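Local coordinates for protein papillomavirus transcription factor E2 (Human papillomavirus type 18, PDB 1QQH) that acts as a papillomavirus transcription factor, through an activation domain that, as in related E2 proteins, probably also supports viral DNA replication, at residues A[11-16]-A[43-48]; A[53-56]-A[62-65]; A[85-88]-A[93-96]; A[122-127]-A[133-138]. The protein carries 1 engineered substitution. All coordinates share one frame; numbering follows the deposited sequence.

Contact 1 of 4, residues A[11-16]-A[43-48]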
loop_
_atom_site.group_PDB
_atom_site.type_symbol
_atom_site.label_atom_id
_atom_site.label_comp_id
_atom_site.label_asym_id
_atom_site.label_seq_id
_atom_site.Cartn_x
_atom_site.Cartn_y
_atom_site.Cartn_z
ATOM N N GLN A 11 1.379 -10.010 -2.631
ATOM C CA GLN A 11 2.588 -9.260 -2.933
ATOM C C GLN A 11 2.847 -9.181 -4.434
ATOM O O GLN A 11 3.161 -8.116 -4.962
ATOM C CB GLN A 11 3.788 -9.895 -2.251
ATOM C CG GLN A 11 4.849 -8.882 -1.913
ATOM C CD GLN A 11 4.385 -7.939 -0.826
ATOM O OE1 GLN A 11 4.151 -8.358 0.310
ATOM N NE2 GLN A 11 4.240 -6.661 -1.167
ATOM N N MET A 12 2.731 -10.313 -5.118
ATOM C CA MET A 12 2.945 -10.323 -6.555
ATOM C C MET A 12 1.917 -9.431 -7.237
ATOM O O MET A 12 2.253 -8.665 -8.143
ATOM C CB MET A 12 2.867 -11.746 -7.106
ATOM C CG MET A 12 4.094 -12.594 -6.772
ATOM S SD MET A 12 5.671 -11.726 -7.132
ATOM C CE MET A 12 5.677 -11.754 -8.964
ATOM N N ALA A 13 0.667 -9.520 -6.790
ATOM C CA ALA A 13 -0.396 -8.699 -7.361
ATOM C C ALA A 13 -0.032 -7.226 -7.209
ATOM O O ALA A 13 -0.146 -6.447 -8.159
ATOM C CB ALA A 13 -1.716 -8.988 -6.660
ATOM N N LEU A 14 0.408 -6.850 -6.011
ATOM C CA LEU A 14 0.792 -5.471 -5.743
ATOM C C LEU A 14 1.991 -5.049 -6.599
ATOM O O LEU A 14 2.101 -3.888 -6.988
ATOM C CB LEU A 14 1.104 -5.282 -4.250
ATOM C CG LEU A 14 -0.091 -5.316 -3.285
ATOM C CD1 LEU A 14 0.405 -5.336 -1.855
ATOM C CD2 LEU A 14 -0.987 -4.115 -3.520
ATOM N N GLN A 15 2.892 -5.985 -6.892
ATOM C CA GLN A 15 4.039 -5.664 -7.739
ATOM C C GLN A 15 3.503 -5.313 -9.125
ATOM O O GLN A 15 3.947 -4.350 -9.747
ATOM C CB GLN A 15 5.005 -6.852 -7.829
ATOM C CG GLN A 15 6.281 -6.668 -7.009
ATOM C CD GLN A 15 6.587 -7.857 -6.105
ATOM O OE1 GLN A 15 6.708 -8.999 -6.571
ATOM N NE2 GLN A 15 6.718 -7.594 -4.805
ATOM N N GLY A 16 2.529 -6.087 -9.598
ATOM C CA GLY A 16 1.952 -5.812 -10.903
ATOM C C GLY A 16 1.164 -4.515 -10.888
ATOM O O GLY A 16 1.262 -3.690 -11.802
ATOM N N HIS A 43 -8.919 -12.010 -5.644
ATOM C CA HIS A 43 -7.903 -11.847 -6.678
ATOM C C HIS A 43 -8.060 -10.517 -7.394
ATOM O O HIS A 43 -7.533 -10.335 -8.489
ATOM C CB HIS A 43 -7.989 -12.984 -7.702
ATOM C CG HIS A 43 -7.593 -14.319 -7.155
ATOM N ND1 HIS A 43 -7.784 -15.495 -7.852
ATOM C CD2 HIS A 43 -7.002 -14.664 -5.987
ATOM C CE1 HIS A 43 -7.327 -16.507 -7.136
ATOM N NE2 HIS A 43 -6.847 -16.030 -5.999
ATOM N N CYS A 44 -8.794 -9.597 -6.783
ATOM C CA CYS A 44 -9.008 -8.274 -7.359
ATOM C C CYS A 44 -8.760 -7.204 -6.307
ATOM O O CYS A 44 -8.738 -7.487 -5.115
ATOM C CB CYS A 44 -10.452 -8.104 -7.824
ATOM S SG CYS A 44 -10.997 -9.133 -9.173
ATOM N N PHE A 45 -8.559 -5.975 -6.756
ATOM C CA PHE A 45 -8.420 -4.869 -5.826
ATOM C C PHE A 45 -9.721 -4.110 -6.049
ATOM O O PHE A 45 -10.316 -4.182 -7.122
ATOM C CB PHE A 45 -7.194 -3.992 -6.146
ATOM C CG PHE A 45 -5.879 -4.648 -5.797
ATOM C CD1 PHE A 45 -5.036 -5.143 -6.793
ATOM C CD2 PHE A 45 -5.519 -4.834 -4.470
ATOM C CE1 PHE A 45 -3.857 -5.821 -6.462
ATOM C CE2 PHE A 45 -4.347 -5.505 -4.134
ATOM C CZ PHE A 45 -3.518 -6.001 -5.132
ATOM N N LYS A 46 -10.197 -3.421 -5.031
ATOM C CA LYS A 46 -11.431 -2.681 -5.184
ATOM C C LYS A 46 -11.470 -1.487 -4.250
ATOM O O LYS A 46 -10.921 -1.520 -3.152
ATOM C CB LYS A 46 -12.637 -3.599 -4.939
ATOM C CG LYS A 46 -12.544 -4.503 -3.713
ATOM C CD LYS A 46 -11.870 -5.819 -4.038
ATOM C CE LYS A 46 -11.989 -6.795 -2.885
ATOM N NZ LYS A 46 -11.251 -8.061 -3.162
ATOM N N LYS A 47 -12.115 -0.428 -4.707
ATOM C CA LYS A 47 -12.222 0.788 -3.940
ATOM C C LYS A 47 -13.599 1.375 -4.151
ATOM O O LYS A 47 -14.275 1.056 -5.128
ATOM C CB LYS A 47 -11.160 1.796 -4.396
ATOM C CG LYS A 47 -9.737 1.310 -4.204
ATOM C CD LYS A 47 -8.717 2.401 -4.512
ATOM C CE LYS A 47 -8.606 2.678 -5.999
ATOM N NZ LYS A 47 -7.486 3.620 -6.274
ATOM N N GLY A 48 -14.007 2.231 -3.224
ATOM C CA GLY A 48 -15.301 2.874 -3.330
ATOM C C GLY A 48 -16.465 1.964 -3.017
ATOM O O GLY A 48 -17.389 1.826 -3.813
#

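Contact 2 of 4, residues A[53-56]-A[62-65]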
loop_
_atom_site.group_PDB
_atom_site.type_symbol
_atom_site.label_atom_id
_atom_site.label_comp_id
_atom_site.label_asym_id
_atom_site.label_seq_id
_atom_site.Cartn_x
_atom_site.Cartn_y
_atom_site.Cartn_z
ATOM N N GLN A 53 -28.646 -3.019 -0.514
ATOM C CA GLN A 53 -29.568 -3.660 0.416
ATOM C C GLN A 53 -30.474 -4.634 -0.307
ATOM O O GLN A 53 -31.024 -4.318 -1.360
ATOM C CB GLN A 53 -30.450 -2.632 1.104
ATOM C CG GLN A 53 -29.727 -1.573 1.872
ATOM C CD GLN A 53 -30.701 -0.545 2.393
ATOM O OE1 GLN A 53 -31.370 0.147 1.611
ATOM N NE2 GLN A 53 -30.807 -0.442 3.719
ATOM N N VAL A 54 -30.631 -5.820 0.267
ATOM C CA VAL A 54 -31.491 -6.831 -0.315
ATOM C C VAL A 54 -32.524 -7.251 0.716
ATOM O O VAL A 54 -32.183 -7.582 1.851
ATOM C CB VAL A 54 -30.698 -8.076 -0.742
ATOM C CG1 VAL A 54 -31.650 -9.144 -1.255
ATOM C CG2 VAL A 54 -29.696 -7.704 -1.823
ATOM N N TYR A 55 -33.788 -7.214 0.317
ATOM C CA TYR A 55 -34.882 -7.608 1.195
ATOM C C TYR A 55 -35.441 -8.930 0.681
ATOM O O TYR A 55 -35.934 -9.005 -0.443
ATOM C CB TYR A 55 -35.985 -6.547 1.188
ATOM C CG TYR A 55 -35.519 -5.177 1.614
ATOM C CD1 TYR A 55 -34.841 -4.341 0.729
ATOM C CD2 TYR A 55 -35.750 -4.714 2.904
ATOM C CE1 TYR A 55 -34.408 -3.073 1.121
ATOM C CE2 TYR A 55 -35.322 -3.451 3.309
ATOM C CZ TYR A 55 -34.654 -2.636 2.413
ATOM O OH TYR A 55 -34.238 -1.385 2.812
ATOM N N PHE A 56 -35.349 -9.970 1.502
ATOM C CA PHE A 56 -35.844 -11.283 1.116
ATOM C C PHE A 56 -37.292 -11.443 1.525
ATOM O O PHE A 56 -37.684 -11.051 2.624
ATOM C CB PHE A 56 -34.980 -12.373 1.741
ATOM C CG PHE A 56 -33.540 -12.279 1.348
ATOM C CD1 PHE A 56 -32.605 -11.723 2.212
ATOM C CD2 PHE A 56 -33.126 -12.700 0.086
ATOM C CE1 PHE A 56 -31.279 -11.583 1.829
ATOM C CE2 PHE A 56 -31.805 -12.565 -0.310
ATOM C CZ PHE A 56 -30.878 -12.003 0.566
ATOM N N ASN A 62 -35.048 -8.572 8.105
ATOM C CA ASN A 62 -34.337 -9.664 7.445
ATOM C C ASN A 62 -33.599 -9.080 6.231
ATOM O O ASN A 62 -33.364 -9.762 5.236
ATOM C CB ASN A 62 -35.353 -10.745 7.023
ATOM C CG ASN A 62 -34.741 -11.850 6.175
ATOM O OD1 ASN A 62 -33.630 -12.310 6.437
ATOM N ND2 ASN A 62 -35.479 -12.291 5.163
ATOM N N CYS A 63 -33.228 -7.806 6.340
ATOM C CA CYS A 63 -32.533 -7.092 5.272
ATOM C C CYS A 63 -31.016 -7.302 5.220
ATOM O O CYS A 63 -30.284 -6.797 6.069
ATOM C CB CYS A 63 -32.824 -5.594 5.394
ATOM S SG CYS A 63 -31.816 -4.535 4.320
ATOM N N MET A 64 -30.549 -8.034 4.213
ATOM C CA MET A 64 -29.121 -8.277 4.046
ATOM C C MET A 64 -28.433 -7.134 3.306
ATOM O O MET A 64 -29.007 -6.522 2.402
ATOM C CB MET A 64 -28.878 -9.581 3.285
ATOM C CG MET A 64 -28.852 -10.817 4.171
ATOM S SD MET A 64 -27.464 -10.781 5.341
ATOM C CE MET A 64 -26.318 -11.970 4.567
ATOM N N THR A 65 -27.198 -6.852 3.699
ATOM C CA THR A 65 -26.422 -5.795 3.074
ATOM C C THR A 65 -25.197 -6.367 2.379
ATOM O O THR A 65 -24.594 -7.326 2.860
ATOM C CB THR A 65 -25.963 -4.752 4.108
ATOM O OG1 THR A 65 -27.095 -4.001 4.562
ATOM C CG2 THR A 65 -24.965 -3.793 3.488
#

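Contact 3 of 4, residues A[85-88]-A[93-96]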
loop_
_atom_site.group_PDB
_atom_site.type_symbol
_atom_site.label_atom_id
_atom_site.label_comp_id
_atom_site.label_asym_id
_atom_site.label_seq_id
_atom_site.Cartn_x
_atom_site.Cartn_y
_atom_site.Cartn_z
ATOM N N ALA A 85 -16.419 -1.039 -13.266
ATOM C CA ALA A 85 -17.396 -0.818 -12.208
ATOM C C ALA A 85 -18.085 -2.096 -11.766
ATOM O O ALA A 85 -18.059 -3.113 -12.460
ATOM C CB ALA A 85 -18.449 0.180 -12.673
ATOM N N THR A 86 -18.694 -2.037 -10.592
ATOM C CA THR A 86 -19.439 -3.179 -10.106
ATOM C C THR A 86 -20.863 -2.924 -10.564
ATOM O O THR A 86 -21.352 -1.798 -10.484
ATOM C CB THR A 86 -19.425 -3.279 -8.572
ATOM O OG1 THR A 86 -18.232 -3.946 -8.151
ATOM C CG2 THR A 86 -20.638 -4.055 -8.081
ATOM N N CYS A 87 -21.517 -3.957 -11.070
ATOM C CA CYS A 87 -22.886 -3.816 -11.513
ATOM C C CYS A 87 -23.815 -4.505 -10.537
ATOM O O CYS A 87 -23.563 -5.630 -10.103
ATOM C CB CYS A 87 -23.061 -4.405 -12.906
ATOM S SG CYS A 87 -22.220 -3.454 -14.169
ATOM N N VAL A 88 -24.887 -3.805 -10.199
ATOM C CA VAL A 88 -25.888 -4.287 -9.268
ATOM C C VAL A 88 -27.190 -4.616 -9.993
ATOM O O VAL A 88 -27.914 -3.712 -10.407
ATOM C CB VAL A 88 -26.182 -3.212 -8.193
ATOM C CG1 VAL A 88 -27.182 -3.734 -7.185
ATOM C CG2 VAL A 88 -24.888 -2.788 -7.510
ATOM N N LEU A 93 -24.303 -9.216 -7.803
ATOM C CA LEU A 93 -23.274 -8.216 -8.095
ATOM C C LEU A 93 -22.254 -8.803 -9.050
ATOM O O LEU A 93 -21.799 -9.933 -8.874
ATOM C CB LEU A 93 -22.562 -7.775 -6.821
ATOM C CG LEU A 93 -23.429 -7.288 -5.659
ATOM C CD1 LEU A 93 -22.512 -6.812 -4.535
ATOM C CD2 LEU A 93 -24.353 -6.164 -6.116
ATOM N N TYR A 94 -21.891 -8.038 -10.067
ATOM C CA TYR A 94 -20.919 -8.523 -11.023
ATOM C C TYR A 94 -20.090 -7.380 -11.592
ATOM O O TYR A 94 -20.383 -6.205 -11.375
ATOM C CB TYR A 94 -21.644 -9.267 -12.163
ATOM C CG TYR A 94 -22.499 -8.393 -13.075
ATOM C CD1 TYR A 94 -21.971 -7.840 -14.244
ATOM C CD2 TYR A 94 -23.833 -8.128 -12.773
ATOM C CE1 TYR A 94 -22.751 -7.046 -15.096
ATOM C CE2 TYR A 94 -24.624 -7.339 -13.612
ATOM C CZ TYR A 94 -24.074 -6.800 -14.775
ATOM O OH TYR A 94 -24.846 -6.014 -15.602
ATOM N N TYR A 95 -19.031 -7.740 -12.295
ATOM C CA TYR A 95 -18.205 -6.765 -12.964
ATOM C C TYR A 95 -17.932 -7.409 -14.315
ATOM O O TYR A 95 -17.922 -8.638 -14.427
ATOM C CB TYR A 95 -16.909 -6.488 -12.188
ATOM C CG TYR A 95 -15.970 -7.662 -11.997
ATOM C CD1 TYR A 95 -14.825 -7.800 -12.783
ATOM C CD2 TYR A 95 -16.190 -8.598 -10.986
ATOM C CE1 TYR A 95 -13.920 -8.837 -12.563
ATOM C CE2 TYR A 95 -15.300 -9.633 -10.757
ATOM C CZ TYR A 95 -14.167 -9.748 -11.545
ATOM O OH TYR A 95 -13.276 -10.769 -11.306
ATOM N N VAL A 96 -17.760 -6.593 -15.346
ATOM C CA VAL A 96 -17.504 -7.136 -16.670
ATOM C C VAL A 96 -16.018 -7.413 -16.766
ATOM O O VAL A 96 -15.203 -6.505 -16.626
ATOM C CB VAL A 96 -17.934 -6.143 -17.772
ATOM C CG1 VAL A 96 -17.744 -6.769 -19.145
ATOM C CG2 VAL A 96 -19.387 -5.749 -17.564
HETATM O O HOH W 1 -17.991 -3.936 -14.891
#

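Contact 4 of 4, residues A[122-127]-A[133-138]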
loop_
_atom_site.group_PDB
_atom_site.type_symbol
_atom_site.label_atom_id
_atom_site.label_comp_id
_atom_site.label_asym_id
_atom_site.label_seq_id
_atom_site.Cartn_x
_atom_site.Cartn_y
_atom_site.Cartn_z
ATOM N N VAL A 122 -34.042 -5.832 -4.490
ATOM C CA VAL A 122 -32.734 -5.187 -4.399
ATOM C C VAL A 122 -32.821 -3.664 -4.411
ATOM O O VAL A 122 -33.460 -3.071 -5.284
ATOM C CB VAL A 122 -31.812 -5.620 -5.564
ATOM C CG1 VAL A 122 -30.430 -5.050 -5.360
ATOM C CG2 VAL A 122 -31.756 -7.136 -5.658
ATOM N N HIS A 123 -32.173 -3.036 -3.436
ATOM C CA HIS A 123 -32.152 -1.587 -3.342
ATOM C C HIS A 123 -30.715 -1.086 -3.389
ATOM O O HIS A 123 -29.847 -1.584 -2.676
ATOM C CB HIS A 123 -32.802 -1.111 -2.040
ATOM C CG HIS A 123 -34.276 -1.363 -1.964
ATOM N ND1 HIS A 123 -35.084 -0.756 -1.028
ATOM C CD2 HIS A 123 -35.085 -2.162 -2.699
ATOM C CE1 HIS A 123 -36.328 -1.168 -1.190
ATOM N NE2 HIS A 123 -36.357 -2.021 -2.198
ATOM N N PHE A 124 -30.462 -0.103 -4.242
ATOM C CA PHE A 124 -29.131 0.466 -4.351
ATOM C C PHE A 124 -29.282 1.960 -4.145
ATOM O O PHE A 124 -29.673 2.690 -5.059
ATOM C CB PHE A 124 -28.527 0.191 -5.728
ATOM C CG PHE A 124 -27.053 0.486 -5.813
ATOM C CD1 PHE A 124 -26.414 0.544 -7.048
ATOM C CD2 PHE A 124 -26.300 0.695 -4.662
ATOM C CE1 PHE A 124 -25.048 0.805 -7.135
ATOM C CE2 PHE A 124 -24.931 0.958 -4.741
ATOM C CZ PHE A 124 -24.306 1.013 -5.979
ATOM N N GLY A 125 -28.973 2.412 -2.934
ATOM C CA GLY A 125 -29.105 3.821 -2.630
ATOM C C GLY A 125 -30.574 4.187 -2.617
ATOM O O GLY A 125 -31.350 3.638 -1.834
ATOM N N ASN A 126 -30.961 5.096 -3.505
ATOM C CA ASN A 126 -32.344 5.549 -3.586
ATOM C C ASN A 126 -33.085 4.896 -4.758
ATOM O O ASN A 126 -34.156 5.351 -5.161
ATOM C CB ASN A 126 -32.361 7.073 -3.738
ATOM C CG ASN A 126 -33.725 7.678 -3.458
ATOM O OD1 ASN A 126 -33.921 8.886 -3.609
ATOM N ND2 ASN A 126 -34.675 6.843 -3.041
ATOM N N ASN A 127 -32.524 3.816 -5.292
ATOM C CA ASN A 127 -33.131 3.134 -6.430
ATOM C C ASN A 127 -33.441 1.663 -6.177
ATOM O O ASN A 127 -32.646 0.948 -5.566
ATOM C CB ASN A 127 -32.196 3.222 -7.637
ATOM C CG ASN A 127 -31.648 4.619 -7.857
ATOM O OD1 ASN A 127 -30.916 5.155 -7.018
ATOM N ND2 ASN A 127 -31.995 5.217 -8.991
ATOM N N ASP A 133 -32.470 -4.516 -15.764
ATOM C CA ASP A 133 -31.369 -3.571 -15.779
ATOM C C ASP A 133 -30.545 -3.700 -14.521
ATOM O O ASP A 133 -30.656 -4.674 -13.783
ATOM C CB ASP A 133 -31.878 -2.135 -15.898
ATOM C CG ASP A 133 -32.546 -1.863 -17.228
ATOM O OD1 ASP A 133 -31.946 -2.195 -18.278
ATOM O OD2 ASP A 133 -33.667 -1.310 -17.222
ATOM N N SER A 134 -29.708 -2.704 -14.287
ATOM C CA SER A 134 -28.863 -2.688 -13.113
ATOM C C SER A 134 -28.125 -1.367 -13.068
ATOM O O SER A 134 -27.977 -0.695 -14.085
ATOM C CB SER A 134 -27.855 -3.833 -13.170
ATOM O OG SER A 134 -26.857 -3.584 -14.138
ATOM N N MET A 135 -27.681 -0.987 -11.881
ATOM C CA MET A 135 -26.941 0.245 -11.727
ATOM C C MET A 135 -25.479 -0.114 -11.539
ATOM O O MET A 135 -25.147 -1.250 -11.198
ATOM C CB MET A 135 -27.441 1.028 -10.516
ATOM C CG MET A 135 -28.860 1.562 -10.640
ATOM S SD MET A 135 -28.971 3.336 -10.210
ATOM C CE MET A 135 -28.389 3.338 -8.496
ATOM N N CYS A 136 -24.604 0.852 -11.778
ATOM C CA CYS A 136 -23.173 0.650 -11.623
ATOM C C CYS A 136 -22.508 1.998 -11.601
ATOM O O CYS A 136 -23.080 2.984 -12.054
ATOM C CB CYS A 136 -22.589 -0.165 -12.783
ATOM S SG CYS A 136 -23.742 -0.579 -14.121
ATOM N N SER A 137 -21.302 2.042 -11.056
ATOM C CA SER A 137 -20.544 3.275 -11.017
ATOM C C SER A 137 -20.189 3.579 -12.468
ATOM O O SER A 137 -20.421 2.755 -13.359
ATOM C CB SER A 137 -19.268 3.078 -10.202
ATOM O OG SER A 137 -18.473 4.251 -10.203
ATOM N N THR A 138 -19.632 4.755 -12.710
ATOM C CA THR A 138 -19.240 5.145 -14.058
ATOM C C THR A 138 -17.784 4.744 -14.339
ATOM O O THR A 138 -17.286 4.924 -15.445
ATOM C CB THR A 138 -19.400 6.664 -14.251
ATOM O OG1 THR A 138 -18.667 7.355 -13.235
ATOM C CG2 THR A 138 -20.857 7.060 -14.147
#

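Contact 1 of 4, residues A[11-16]-A[43-48]
F45 sends its ring against A13 and L14 of the helix. Its CB points toward the helix, and with CG beside the backbone N and anti to the carbonyl carbon (chi1 -73°) the ring continues that way, so that only its outer carbons touch. CE1 lies 3.8 Å from A13 CB. On the other flank CE2 stands 3.7 Å from L14 CD2. CZ, at the far end of the ring, is shared: it meets L14 CD2 at 3.5 Å and A13 CB at 3.8 Å. Both methyls approach the ring obliquely, and the L14 side chain crosses that of F45 at about a right angle. A helix-on-sheet contact results, joining helix 3-19 to strand 45-56. Alanine leaves room for the ring to come near the helix, while leucine reaches out to it with a branch. W37 and W81 meet the same ring, and L14 also packs on L29 of the second subunit. Next to F45, K46 turns to the other side of the strand. Its NZ bonds C44 O at 3.2 Å from above the carbonyl plane, and also bonds the carbonyls of L36, T39 and P41, so several oxygens surround a buried ammonium.

Contact 2 of 4, residues A[53-56]-A[62-65]
A β-hairpin made of strands 45-56 and 63-75 is joined here near its turn, where V54 and M64 form an antiparallel hydrogen-bonded pair. V54 N gives M64 O a nearly straight bond of 2.8 Å; the return bond, from M64 N to V54 O, is 2.9 Å long but more bent, at 131° about the hydrogen. Q53 and T65 follow as a non-hydrogen-bonded pair, with Q53 CA directing its hydrogen at M64 O. On the face that carries Q53, Y55 and C63, the cysteine sulfur lies over the Y55 ring, 4.0 Å from SG to the ring centroid. With SG anti to the backbone N (chi1 170°), the thiol extends across that face, a Cys sulfur-aromatic contact in which a short side chain brings a polarisable sulfur to a flat ring. K60 adds a cation-pi contact to Y55, and the H123 ring meets it with the planes inclined at about 50°. On the face of V54 and M64, V54 CG1 sits over one face of the F56 ring, toward its rim, and M64 CB approaches the ring's edge, 3.4 Å from F56 CE1. N62, in the left-handed backbone region that asparagine tolerates well, places ND2 3.5 Å from F56 CB. F56 also packs on E110 and C111 of helix 107-111 and on W120, as suits a large apolar ring in a buried place.

Contact 3 of 4, residues A[85-88]-A[93-96]
C87 lays its CB over one face of the Y94 ring, 3.4 Å from the ring centroid and displaced toward the hydroxyl-bearing carbon. This CH-pi contact is tight, with C87 CB modelled 3.2 Å from Y94 CZ. The tyrosine takes the crowded position, CG between its backbone N and carbonyl carbon (chi1 68°), which turns the ring toward C87. C87 SG stands nearest to Y94 CE1 at 3.7 Å, an oblique sulfur-aromatic contact for which the short cysteine side chain is well suited. Beneath the ring the two residues form an antiparallel hydrogen-bonded pair. Y94 N reaches C87 O at 2.9 Å, in the carbonyl plane; C87 N bonds Y94 O in return, at a modelled length too short to be trusted. On the opposite face of the hairpin the branched, apolar V88 and L93 lie side by side and point the same way, V88 CG2 3.7 Å from L93 CD2. Where the strands part, a water bridges them, donating a hydrogen bond to A85 O at 2.6 Å and accepting one from V96 N at 2.7 Å. T86 OG1 hydrogen-bonds Y104 OH. The hairpin of strands 81-89 and 92-97 lies within the larger antiparallel sheet: T86 and V88 pack on A68 of strand 63-75, V88 bonds through its backbone to M135 of strand 134-136, and Y95 pairs with T102 of strand 100-103.

Contact 4 of 4, residues A[122-127]-A[133-138]
F124 holds CG anti to its own nitrogen (chi1 -168°), while M135 sets CG beside the backbone N (chi1 -67°) and then bends at its next two torsions, bringing the ring to the methionine's CB and terminal methyl, although the CA atoms of F124 and M135 stay 7.7 Å apart. The methionine touches the ring at two places. Its CB comes in at the ring's edge, near the plane, 3.6 Å from F124 CD1. The chain then curls back, bringing the terminal methyl to 3.7 Å, CE to CD1 of F124. The same methyl reaches N127, where M135 CE lies 3.9 Å from CB of N127, the two side chains crossing at about a right angle. A long, flexible methionine can thus touch both a ring and a polar side chain at the protein surface. F124 and N127 are brought together by the type II' β turn of a tight two-residue hairpin linking strands 120-124 and 127-128. F124 N donates to N127 O at 2.8 Å, and N127 N answers to F124 O at 3.1 Å. G125 occupies the first corner with a positive phi of 69°, which glycine adopts easily, and N126 takes the second. F124 also rests on V52 of strand 45-56, V88 of strand 81-89 and I129, and M135 packs on I129 too.

From the N terminus, contact 1 comes first, bringing strand 45-56 back to helix 3-19 after a connection of 26 residues that includes helix 34-37. The other connections are short: five residues separate the segments of contact 2, four those of contact 3 and five those of contact 4. All four follow in series, none nested or crossing. Their strands belong to one antiparallel sheet. Contacts 1 and 2 use different parts of strand 45-56, their centres about 29 Å apart. C44 SG touches Y95 OH at 3.5 Å, joining contacts 1 and 3; Q53 O and H123 N connect contacts 2 and 4; and C87 packs against C136 between contacts 3 and 4.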